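Side-chain contacts in Lactamase_B domain-containing protein (PDB 6XFR), which probably hydrolyses beta-lactam antibiotics to substituted beta-amino acids, as a zinc-dependent class B1 metallo-beta-lactamase: residues 161-164 and 165-169; 174-178 and 179-183. All coordinates share one frame; numbering follows the deposited sequence.

Interaction 1. Residues 161-164 and 165-169; sequences LVKD and LQAKN
Lys163 lays the middle of its aliphatic chain over the methyl of Ala167, with CD 3.8 Å from Ala167 CB, and the same CD comes within 3.3 Å of the carbonyl oxygen of Asn169. Several bends along the lysine chain fold it against this patch instead of letting it run straight out. The small alanine suits the place, since its methyl gives the methylenes an apolar surface without crowding them. A bound zinc ion lies about 3 Å from the Lys163 side chain.

Asp164 holds the turn that follows. Its carbonyl oxygen accepts the N-H of Ala167 in a fairly straight bond (Ala167 N to Asp164 O 3.0 Å, 161° at the hydrogen), which closes a type I beta turn from Asp164 to Ala167. The carboxylate adds a second, less straight tie. With CG set between the backbone N and the carbonyl carbon (chi1 71°), OD2 swings forward over the turn and accepts Gln166 N in a bond that is short, 2.9 Å, but bent, 139° at the hydrogen, the N-H approaching from above the carboxylate plane. Aspartate fits here because its short side chain returns an acceptor to the N-H two residues on, while the buried group also packs on Pro200 and Pro204.

Leu165 turns from the carboxylate to helix 209-217 and to Ile13 of the second subunit, and Gln166 NE2 hydrogen-bonds to Val10 O of the second subunit.

The pattern is an Asx turn superimposed on a type I beta turn. It follows the lysine placed three residues after the zinc ligand Cys160, where many B1 relatives carry a lysine that receives the substrate carboxylate; Lys163 is consistent with that role in this active-site loop.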
loop_
_atom_site.group_PDB
_atom_site.type_symbol
_atom_site.label_atom_id
_atom_site.label_comp_id
_atom_site.label_asym_id
_atom_site.label_seq_id
_atom_site.Cartn_x
_atom_site.Cartn_y
_atom_site.Cartn_z
ATOM N N LEU B 161 14.770 -2.096 -8.700
ATOM C CA LEU B 161 15.829 -2.490 -7.771
ATOM C C LEU B 161 15.284 -3.251 -6.560
ATOM O O LEU B 161 15.992 -4.080 -5.973
ATOM C CB LEU B 161 16.590 -1.247 -7.309
ATOM C CG LEU B 161 17.922 -1.423 -6.554
ATOM C CD1 LEU B 161 18.910 -2.307 -7.340
ATOM C CD2 LEU B 161 18.554 -0.059 -6.232
ATOM N N VAL B 162 14.037 -2.977 -6.174
ATOM C CA VAL B 162 13.384 -3.595 -5.021
ATOM C C VAL B 162 12.290 -4.524 -5.517
ATOM O O VAL B 162 11.552 -4.182 -6.445
ATOM C CB VAL B 162 12.790 -2.528 -4.083
ATOM C CG1 VAL B 162 12.208 -3.202 -2.828
ATOM C CG2 VAL B 162 13.848 -1.472 -3.722
ATOM N N LYS B 163 12.145 -5.669 -4.869
ATOM C CA LYS B 163 11.069 -6.593 -5.200
ATOM C C LYS B 163 10.006 -6.562 -4.106
ATOM O O LYS B 163 10.274 -6.189 -2.959
ATOM C CB LYS B 163 11.619 -8.012 -5.392
ATOM C CG LYS B 163 12.467 -8.170 -6.646
ATOM C CD LYS B 163 11.982 -9.310 -7.542
ATOM C CE LYS B 163 10.939 -8.843 -8.539
ATOM N NZ LYS B 163 11.545 -7.873 -9.485
ATOM N N ASP B 164 8.774 -6.912 -4.485
ATOM C CA ASP B 164 7.676 -6.972 -3.528
ATOM C C ASP B 164 7.753 -8.269 -2.719
ATOM O O ASP B 164 8.447 -9.234 -3.088
ATOM C CB ASP B 164 6.299 -6.848 -4.216
ATOM C CG ASP B 164 5.897 -8.095 -5.034
ATOM O OD1 ASP B 164 6.206 -8.140 -6.243
ATOM O OD2 ASP B 164 5.250 -9.029 -4.498
ATOM N N LEU B 165 7.035 -8.272 -1.583
ATOM C CA LEU B 165 7.153 -9.346 -0.592
ATOM C C LEU B 165 6.596 -10.687 -1.074
ATOM O O LEU B 165 6.895 -11.727 -0.459
ATOM C CB LEU B 165 6.475 -8.916 0.707
ATOM C CG LEU B 165 7.201 -7.809 1.469
ATOM C CD1 LEU B 165 6.351 -7.359 2.615
ATOM C CD2 LEU B 165 8.517 -8.315 1.948
ATOM N N GLN B 166 5.826 -10.693 -2.162
ATOM C CA GLN B 166 5.323 -11.925 -2.750
ATOM C C GLN B 166 6.102 -12.381 -3.982
ATOM O O GLN B 166 5.716 -13.374 -4.604
ATOM C CB GLN B 166 3.834 -11.776 -3.077
ATOM C CG GLN B 166 2.980 -11.931 -1.838
ATOM C CD GLN B 166 1.512 -11.779 -2.120
ATOM O OE1 GLN B 166 1.113 -10.889 -2.890
ATOM N NE2 GLN B 166 0.679 -12.651 -1.499
ATOM N N ALA B 167 7.169 -11.686 -4.366
ATOM C CA ALA B 167 8.043 -12.192 -5.426
ATOM C C ALA B 167 8.853 -13.377 -4.904
ATOM O O ALA B 167 9.413 -13.321 -3.802
ATOM C CB ALA B 167 8.980 -11.086 -5.926
ATOM N N LYS B 168 8.911 -14.456 -5.683
ATOM C CA LYS B 168 9.641 -15.643 -5.254
ATOM C C LYS B 168 11.035 -15.754 -5.853
ATOM O O LYS B 168 11.827 -16.581 -5.387
ATOM C CB LYS B 168 8.854 -16.904 -5.606
ATOM C CG LYS B 168 7.414 -16.805 -5.217
ATOM C CD LYS B 168 7.287 -16.899 -3.720
ATOM C CE LYS B 168 5.971 -17.543 -3.360
ATOM N NZ LYS B 168 5.174 -16.694 -2.430
ATOM N N ASN B 169 11.339 -14.958 -6.873
ATOM C CA ASN B 169 12.681 -14.879 -7.425
ATOM C C ASN B 169 12.868 -13.466 -7.957
ATOM O O ASN B 169 11.993 -12.607 -7.809
ATOM C CB ASN B 169 12.905 -15.927 -8.517
ATOM C CG ASN B 169 11.733 -16.046 -9.450
ATOM O OD1 ASN B 169 11.320 -15.062 -10.081
ATOM N ND2 ASN B 169 11.168 -17.249 -9.533
#

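Interaction 2. Residues 174-178 and 179-183; sequences ADADL and KSWPL
The entry into helix 181-191 is made by Asp177 and Leu178, which lead into the first helical turn. Asp177 O takes the Trp181 N-H in a helix-like i to i+4 bond, Trp181 N to Asp177 O being 3.0 Å and nearly straight (164° at the hydrogen). Ser180 N reaches the same oxygen in a weak bond of 3.2 Å, so a single acceptor gathers two successive N-H groups.

The Asp177 side chain rests on Ser180: CG lies anti to the backbone N (chi1 -169°), which brings OD1 to 3.4 Å from Ser180 CB. A zinc ion is bound about 3 Å from this carboxylate, while Ser180 OG is hydrogen-bonded to Gly139 O.

Around the indole, Leu178 and Trp181 meet at a slant, CD2 of the leucine 3.9 Å from CE3 of the ring. Ala176 CB adds a lighter touch at CZ3, 4.1 Å away, also from an oblique direction. Leucine's branched end and alanine's methyl thus touch the six-membered ring at two neighbouring carbons, apolar groups suited to an apolar part of the indole, while the polar NE1 has its partner in Leu161 O.

Pro182 suits an early helical position because it has no N-H to offer, and its CD lies beside Leu178 O.

The turn lies on the metal-site side of the fold: the Trp181 side chain is about 4 Å from that of the zinc ligand His141, and Asp175 OD1 accepts a hydrogen bond from NE2 of the zinc ligand His80, probably helping to orient it. Backbone bonds between Asp177 and Gly140 tie the turn to the loop between strands 130-135 and 147-150, as the chain passes from strand 155-159 into helix 181-191.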
loop_
_atom_site.group_PDB
_atom_site.type_symbol
_atom_site.label_atom_id
_atom_site.label_comp_id
_atom_site.label_asym_id
_atom_site.label_seq_id
_atom_site.Cartn_x
_atom_site.Cartn_y
_atom_site.Cartn_z
ATOM N N ALA B 174 19.006 -10.786 -17.051
ATOM C CA ALA B 174 19.859 -10.598 -18.228
ATOM C C ALA B 174 20.749 -9.359 -18.105
ATOM O O ALA B 174 21.981 -9.463 -18.072
ATOM C CB ALA B 174 18.996 -10.519 -19.487
ATOM N N ASP B 175 20.143 -8.172 -18.030
ATOM C CA ASP B 175 20.921 -6.968 -17.752
ATOM C C ASP B 175 21.291 -6.852 -16.284
ATOM O O ASP B 175 21.934 -5.863 -15.897
ATOM C CB ASP B 175 20.160 -5.688 -18.144
ATOM C CG ASP B 175 19.767 -5.639 -19.619
ATOM O OD1 ASP B 175 18.588 -5.308 -19.881
ATOM O OD2 ASP B 175 20.626 -5.916 -20.501
ATOM N N ALA B 176 20.927 -7.851 -15.477
ATOM C CA ALA B 176 21.049 -7.753 -14.034
ATOM C C ALA B 176 22.510 -7.812 -13.620
ATOM O O ALA B 176 23.367 -8.361 -14.325
ATOM C CB ALA B 176 20.278 -8.882 -13.345
ATOM N N ASP B 177 22.784 -7.233 -12.458
ATOM C CA ASP B 177 24.114 -7.241 -11.863
ATOM C C ASP B 177 23.965 -7.966 -10.539
ATOM O O ASP B 177 23.857 -7.334 -9.486
ATOM C CB ASP B 177 24.645 -5.864 -11.679
ATOM C CG ASP B 177 26.107 -5.861 -11.326
ATOM O OD1 ASP B 177 26.716 -4.767 -11.316
ATOM O OD2 ASP B 177 26.645 -6.967 -11.081
ATOM N N LEU B 178 23.944 -9.299 -10.603
ATOM C CA LEU B 178 23.619 -10.087 -9.422
ATOM C C LEU B 178 24.647 -9.891 -8.323
ATOM O O LEU B 178 24.323 -10.021 -7.141
ATOM C CB LEU B 178 23.534 -11.563 -9.794
ATOM C CG LEU B 178 22.342 -11.889 -10.681
ATOM C CD1 LEU B 178 22.247 -13.374 -10.854
ATOM C CD2 LEU B 178 21.058 -11.297 -10.098
ATOM N N LYS B 179 25.876 -9.536 -8.686
ATOM C CA LYS B 179 26.934 -9.425 -7.700
ATOM C C LYS B 179 26.850 -8.113 -6.930
ATOM O O LYS B 179 27.214 -8.070 -5.750
ATOM C CB LYS B 179 28.283 -9.571 -8.409
ATOM C CG LYS B 179 29.325 -10.341 -7.632
ATOM C CD LYS B 179 30.080 -9.363 -6.749
ATOM C CE LYS B 179 31.380 -9.944 -6.272
ATOM N NZ LYS B 179 31.106 -11.282 -5.687
ATOM N N SER B 180 26.349 -7.046 -7.564
ATOM C CA SER B 180 26.267 -5.738 -6.923
ATOM C C SER B 180 24.942 -5.492 -6.227
ATOM O O SER B 180 24.914 -4.790 -5.214
ATOM C CB SER B 180 26.524 -4.627 -7.945
ATOM O OG SER B 180 26.472 -3.343 -7.333
ATOM N N TRP B 181 23.850 -6.042 -6.764
ATOM C CA TRP B 181 22.503 -5.874 -6.207
ATOM C C TRP B 181 22.445 -5.980 -4.684
ATOM O O TRP B 181 21.847 -5.098 -4.057
ATOM C CB TRP B 181 21.601 -6.938 -6.846
ATOM C CG TRP B 181 20.165 -6.545 -6.998
ATOM C CD1 TRP B 181 19.453 -5.673 -6.221
ATOM C CD2 TRP B 181 19.267 -7.015 -8.000
ATOM N NE1 TRP B 181 18.176 -5.573 -6.682
ATOM C CE2 TRP B 181 18.033 -6.392 -7.773
ATOM C CE3 TRP B 181 19.390 -7.905 -9.074
ATOM C CZ2 TRP B 181 16.921 -6.622 -8.590
ATOM C CZ3 TRP B 181 18.305 -8.130 -9.874
ATOM C CH2 TRP B 181 17.078 -7.489 -9.634
ATOM N N PRO B 182 23.076 -6.979 -4.048
ATOM C CA PRO B 182 23.014 -7.073 -2.573
ATOM C C PRO B 182 23.578 -5.865 -1.847
ATOM O O PRO B 182 23.015 -5.435 -0.835
ATOM C CB PRO B 182 23.851 -8.323 -2.278
ATOM C CG PRO B 182 23.889 -9.072 -3.554
ATOM C CD PRO B 182 23.841 -8.088 -4.650
ATOM N N LEU B 183 24.699 -5.321 -2.311
ATOM C CA LEU B 183 25.260 -4.144 -1.667
ATOM C C LEU B 183 24.422 -2.899 -1.959
ATOM O O LEU B 183 24.336 -1.994 -1.123
ATOM C CB LEU B 183 26.719 -3.978 -2.117
ATOM C CG LEU B 183 27.507 -5.285 -1.919
ATOM C CD1 LEU B 183 28.932 -5.199 -2.413
ATOM C CD2 LEU B 183 27.466 -5.726 -0.450
#

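How the interactions relate
Both contacts belong to the connection that leaves strand 155-159 and ends in helix 181-191, interaction 1 closing before interaction 2 opens. Their centres are 14 Å apart, yet the two are joined directly: Leu161 O lies 2.7 Å from Trp181 NE1, a probable hydrogen bond that links the start of the loop to its end. Interaction 1 leans on helix 209-217 and faces the second subunit, whereas interaction 2 shapes the approach to helix 181-191 beside the loop carrying His141. They lie at the two ends of a connection that runs along the zinc site, one near Cys160 and His202, the other near His80 and His141.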